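Local coordinates for protein peptidase S15/CocE/NonD (PDB 4PF1) that acts as an aminopeptidase, probably a serine peptidase of the S15 family that removes residues from the N-terminal end of peptides, at residues Q272-D275 and K276-A279; K304-K307 and V308-K312. All blocks are in the same frame, centred on the assembly; numbering follows the deposited sequence.

Contact 1: Q272-D275 and K276-A279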
loop_
_atom_site.group_PDB
_atom_site.type_symbol
_atom_site.label_atom_id
_atom_site.label_comp_id
_atom_site.label_asym_id
_atom_site.label_seq_id
_atom_site.Cartn_x
_atom_site.Cartn_y
_atom_site.Cartn_z
ATOM N N GLN A 272 24.985 39.126 -1.442
ATOM C CA GLN A 272 23.778 38.533 -0.856
ATOM C C GLN A 272 24.055 37.307 0.033
ATOM O O GLN A 272 23.135 36.848 0.720
ATOM C CB GLN A 272 22.776 38.163 -1.950
ATOM C CG GLN A 272 22.001 39.357 -2.481
ATOM C CD GLN A 272 21.025 38.945 -3.543
ATOM O OE1 GLN A 272 19.837 38.732 -3.281
ATOM N NE2 GLN A 272 21.512 38.793 -4.759
ATOM N N ALA A 273 25.303 36.779 0.027
ATOM C CA ALA A 273 25.674 35.616 0.852
ATOM C C ALA A 273 25.462 35.936 2.337
ATOM O O ALA A 273 26.100 36.843 2.875
ATOM C CB ALA A 273 27.118 35.217 0.587
ATOM N N MET A 274 24.494 35.247 2.960
ATOM C CA MET A 274 24.072 35.476 4.343
ATOM C C MET A 274 25.173 35.213 5.366
ATOM O O MET A 274 25.218 35.900 6.382
ATOM C CB MET A 274 22.829 34.642 4.674
ATOM C CG MET A 274 21.604 35.071 3.891
ATOM S SD MET A 274 21.210 36.819 4.152
ATOM C CE MET A 274 20.222 36.685 5.653
ATOM N N ASP A 275 26.061 34.235 5.100
ATOM C CA ASP A 275 27.190 33.930 5.985
ATOM C C ASP A 275 28.196 35.092 5.982
ATOM O O ASP A 275 28.669 35.496 7.042
ATOM C CB ASP A 275 27.876 32.609 5.570
ATOM C CG ASP A 275 28.462 32.613 4.170
ATOM O OD1 ASP A 275 27.699 32.857 3.207
ATOM O OD2 ASP A 275 29.676 32.371 4.038
ATOM N N LYS A 276 28.479 35.653 4.792
ATOM C CA LYS A 276 29.415 36.764 4.627
ATOM C C LYS A 276 28.811 38.066 5.177
ATOM O O LYS A 276 29.518 38.834 5.836
ATOM C CB LYS A 276 29.818 36.913 3.151
ATOM C CG LYS A 276 30.682 35.756 2.647
ATOM C CD LYS A 276 30.824 35.757 1.128
ATOM C CE LYS A 276 31.672 34.610 0.623
ATOM N NZ LYS A 276 30.961 33.302 0.704
ATOM N N MET A 277 27.490 38.275 4.963
ATOM C CA MET A 277 26.750 39.447 5.446
ATOM C C MET A 277 26.677 39.461 6.996
ATOM O O MET A 277 27.061 40.459 7.606
ATOM C CB MET A 277 25.336 39.483 4.825
ATOM C CG MET A 277 24.592 40.795 5.051
ATOM S SD MET A 277 23.674 40.834 6.617
ATOM C CE MET A 277 22.206 39.923 6.158
ATOM N N LEU A 278 26.195 38.357 7.622
ATOM C CA LEU A 278 26.069 38.252 9.089
ATOM C C LEU A 278 27.426 38.359 9.810
ATOM O O LEU A 278 27.469 38.802 10.963
ATOM C CB LEU A 278 25.367 36.944 9.496
ATOM C CG LEU A 278 23.842 36.928 9.359
ATOM C CD1 LEU A 278 23.331 35.522 9.173
ATOM C CD2 LEU A 278 23.175 37.553 10.563
ATOM N N ALA A 279 28.525 37.968 9.131
ATOM C CA ALA A 279 29.881 38.046 9.683
ATOM C C ALA A 279 30.329 39.500 9.842
ATOM O O ALA A 279 31.105 39.799 10.747
ATOM C CB ALA A 279 30.854 37.294 8.790
#
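M274 and M277 lie side by side on the first turn of a short helix and point the same way, their bent thioether chains meeting at the ends. The CE methyl of M277 stands 3.8 Å from SD of M274 and touches its CE methyl as well. In M277, CG sits anti to the backbone N (chi1 -169°), and the bends at chi2 and chi3 then bring the methyl to its neighbour. Y165, L168 and M169 of helix 162-169 pack on M274, and M169 also reaches M277.

D275 and K276 run alongside each other on another side of the turn. The carboxylate is engaged chiefly by K304 of helix 301-309; K276 adds a long salt bridge, with NZ 3.7 Å from OD2 of D275. The NZ atoms of K276 and K304 thus both gather at OD2, which would probably favour the ionised carboxylate. Nearer the backbone, CD of K276 rests 3.8 Å from CB of A273.

The backbone carries the turn through three i to i+4 bonds. M277 N binds A273 O at 2.9 Å, and L278 N binds M274 O at 2.9 Å. The bond from A279 N to D275 O is the longest of the three, at 3.2 Å. With A273 as N-cap residue, this is the opening turn of an alpha-helix, packed within the alpha/beta-hydrolase domain.

Contact 2: K304-K307 and V308-K312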
loop_
_atom_site.group_PDB
_atom_site.type_symbol
_atom_site.label_atom_id
_atom_site.label_comp_id
_atom_site.label_asym_id
_atom_site.label_seq_id
_atom_site.Cartn_x
_atom_site.Cartn_y
_atom_site.Cartn_z
ATOM N N LYS A 304 27.711 26.344 7.050
ATOM C CA LYS A 304 28.496 27.538 6.699
ATOM C C LYS A 304 28.180 28.684 7.678
ATOM O O LYS A 304 29.079 29.449 8.030
ATOM C CB LYS A 304 28.242 27.968 5.237
ATOM C CG LYS A 304 29.189 29.064 4.726
ATOM C CD LYS A 304 30.507 28.502 4.186
ATOM C CE LYS A 304 31.538 29.580 3.927
ATOM N NZ LYS A 304 31.207 30.413 2.739
ATOM N N LEU A 305 26.909 28.768 8.153
ATOM C CA LEU A 305 26.484 29.765 9.143
ATOM C C LEU A 305 27.230 29.573 10.450
ATOM O O LEU A 305 27.791 30.533 10.968
ATOM C CB LEU A 305 24.967 29.702 9.400
ATOM C CG LEU A 305 24.071 30.509 8.477
ATOM C CD1 LEU A 305 22.611 30.287 8.831
ATOM C CD2 LEU A 305 24.406 32.001 8.531
ATOM N N TYR A 306 27.263 28.322 10.976
ATOM C CA TYR A 306 27.991 28.019 12.209
ATOM C C TYR A 306 29.484 28.336 12.047
ATOM O O TYR A 306 30.068 28.940 12.937
ATOM C CB TYR A 306 27.789 26.546 12.646
ATOM C CG TYR A 306 28.741 26.110 13.746
ATOM C CD1 TYR A 306 28.535 26.496 15.069
ATOM C CD2 TYR A 306 29.883 25.371 13.454
ATOM C CE1 TYR A 306 29.418 26.119 16.078
ATOM C CE2 TYR A 306 30.787 25.010 14.452
ATOM C CZ TYR A 306 30.553 25.391 15.763
ATOM O OH TYR A 306 31.441 25.026 16.746
ATOM N N LYS A 307 30.087 27.940 10.901
ATOM C CA LYS A 307 31.513 28.141 10.612
ATOM C C LYS A 307 31.931 29.619 10.708
ATOM O O LYS A 307 33.005 29.909 11.237
ATOM C CB LYS A 307 31.870 27.577 9.223
ATOM C CG LYS A 307 33.378 27.562 8.927
ATOM C CD LYS A 307 33.731 26.853 7.609
ATOM C CE LYS A 307 33.508 27.699 6.371
ATOM N NZ LYS A 307 34.373 28.912 6.336
ATOM N N VAL A 308 31.088 30.542 10.214
ATOM C CA VAL A 308 31.417 31.972 10.208
ATOM C C VAL A 308 30.996 32.677 11.524
ATOM O O VAL A 308 31.626 33.667 11.901
ATOM C CB VAL A 308 30.844 32.712 8.960
ATOM C CG1 VAL A 308 31.290 32.042 7.662
ATOM C CG2 VAL A 308 29.319 32.823 9.016
ATOM N N LEU A 309 29.944 32.181 12.208
ATOM C CA LEU A 309 29.429 32.834 13.417
ATOM C C LEU A 309 30.017 32.265 14.722
ATOM O O LEU A 309 29.977 32.956 15.742
ATOM C CB LEU A 309 27.887 32.793 13.459
ATOM C CG LEU A 309 27.151 33.537 12.320
ATOM C CD1 LEU A 309 25.668 33.246 12.350
ATOM C CD2 LEU A 309 27.398 35.046 12.376
ATOM N N ALA A 310 30.584 31.033 14.691
ATOM C CA ALA A 310 31.212 30.417 15.874
ATOM C C ALA A 310 32.462 31.199 16.355
ATOM O O ALA A 310 32.575 31.402 17.560
ATOM C CB ALA A 310 31.577 28.966 15.604
ATOM N N PRO A 311 33.393 31.683 15.473
ATOM C CA PRO A 311 34.550 32.446 15.990
ATOM C C PRO A 311 34.152 33.808 16.575
ATOM O O PRO A 311 34.871 34.342 17.420
ATOM C CB PRO A 311 35.454 32.602 14.765
ATOM C CG PRO A 311 34.553 32.490 13.610
ATOM C CD PRO A 311 33.460 31.549 14.001
ATOM N N LYS A 312 32.991 34.353 16.143
ATOM C CA LYS A 312 32.443 35.616 16.652
ATOM C C LYS A 312 31.910 35.441 18.084
ATOM O O LYS A 312 31.755 36.425 18.810
ATOM C CB LYS A 312 31.328 36.131 15.731
ATOM C CG LYS A 312 31.838 36.748 14.433
ATOM C CD LYS A 312 30.693 37.171 13.512
ATOM C CE LYS A 312 30.087 38.508 13.883
ATOM N NZ LYS A 312 30.974 39.644 13.516
#
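K304-K307 and V308-K312 run on along helix 301-309, and the backbone of A310-K312 keeps helical angles without the regular bonds. V308 N bonds to K304 O at 3.2 Å and L309 N to L305 O at 3.0 Å, both i to i+4, while weak i to i+3 bonds from V308 N to L305 O and from L309 N to Y306 O make these donors bifurcated. A310 N closes on Y306 O at 2.8 Å. P311 has no N-H to offer K307 O, and its CD lies against that oxygen at 3.2 Å instead.

The Y306 ring meets the A310 methyl in a CH-pi contact. CG of Y306 is anti to its own N (chi1 168°), which sets the ring beside the carbonyl carbon, where A310 CB comes over one face. This CB lies 3.8 Å from the centroid of the Y306 ring, 22° off the ring normal. The methyl is offset toward the rim, nearest CE1 at 3.6 Å. Beyond the helix the ring meets F321 with nearly parallel planes, and its hydroxyl is hydrogen-bonded to D390. Replacing Y306 with an alanine would probably open a gap beside the A310 methyl and leave D390 without its hydroxyl partner.

On another side of the helix, L305 CD2 approaches L309 CD1 at 4.2 Å, and both leucines pack on L278 and on strand 287-292. V308 spreads its methyls over the preceding turn, CG2 reaching 3.4 Å from L305 O.

Side chains thus meet across this turn by apolar and CH-pi contacts while backbone bonds supply the polar part; with no N-H at P311 the i to i+4 series cannot continue to K307 O, and the hydroxyl bond to D390 is likely to limit how far the Y306 ring can turn.

In the fold
From the N terminus, the chain makes contact 1 at helix 274-279, passes through strand 287-292, and makes contact 2 at helix 301-309 before entering strand 319-324. The two contacts come in series; each is a local helical turn, and neither encloses nor crosses the other. Their centres lie about 10 Å apart, and the two helices touch directly. D275 OD2 and K304 NZ form a salt bridge at 2.8 Å, and L278 packs on L305. Past the regular part of helix 301-309, the K312 ammonium probably hydrogen-bonds to A279 O. Contact 1 is thereby tied to the helix of a beta-alpha-beta unit in the central sheet of the alpha/beta-hydrolase domain.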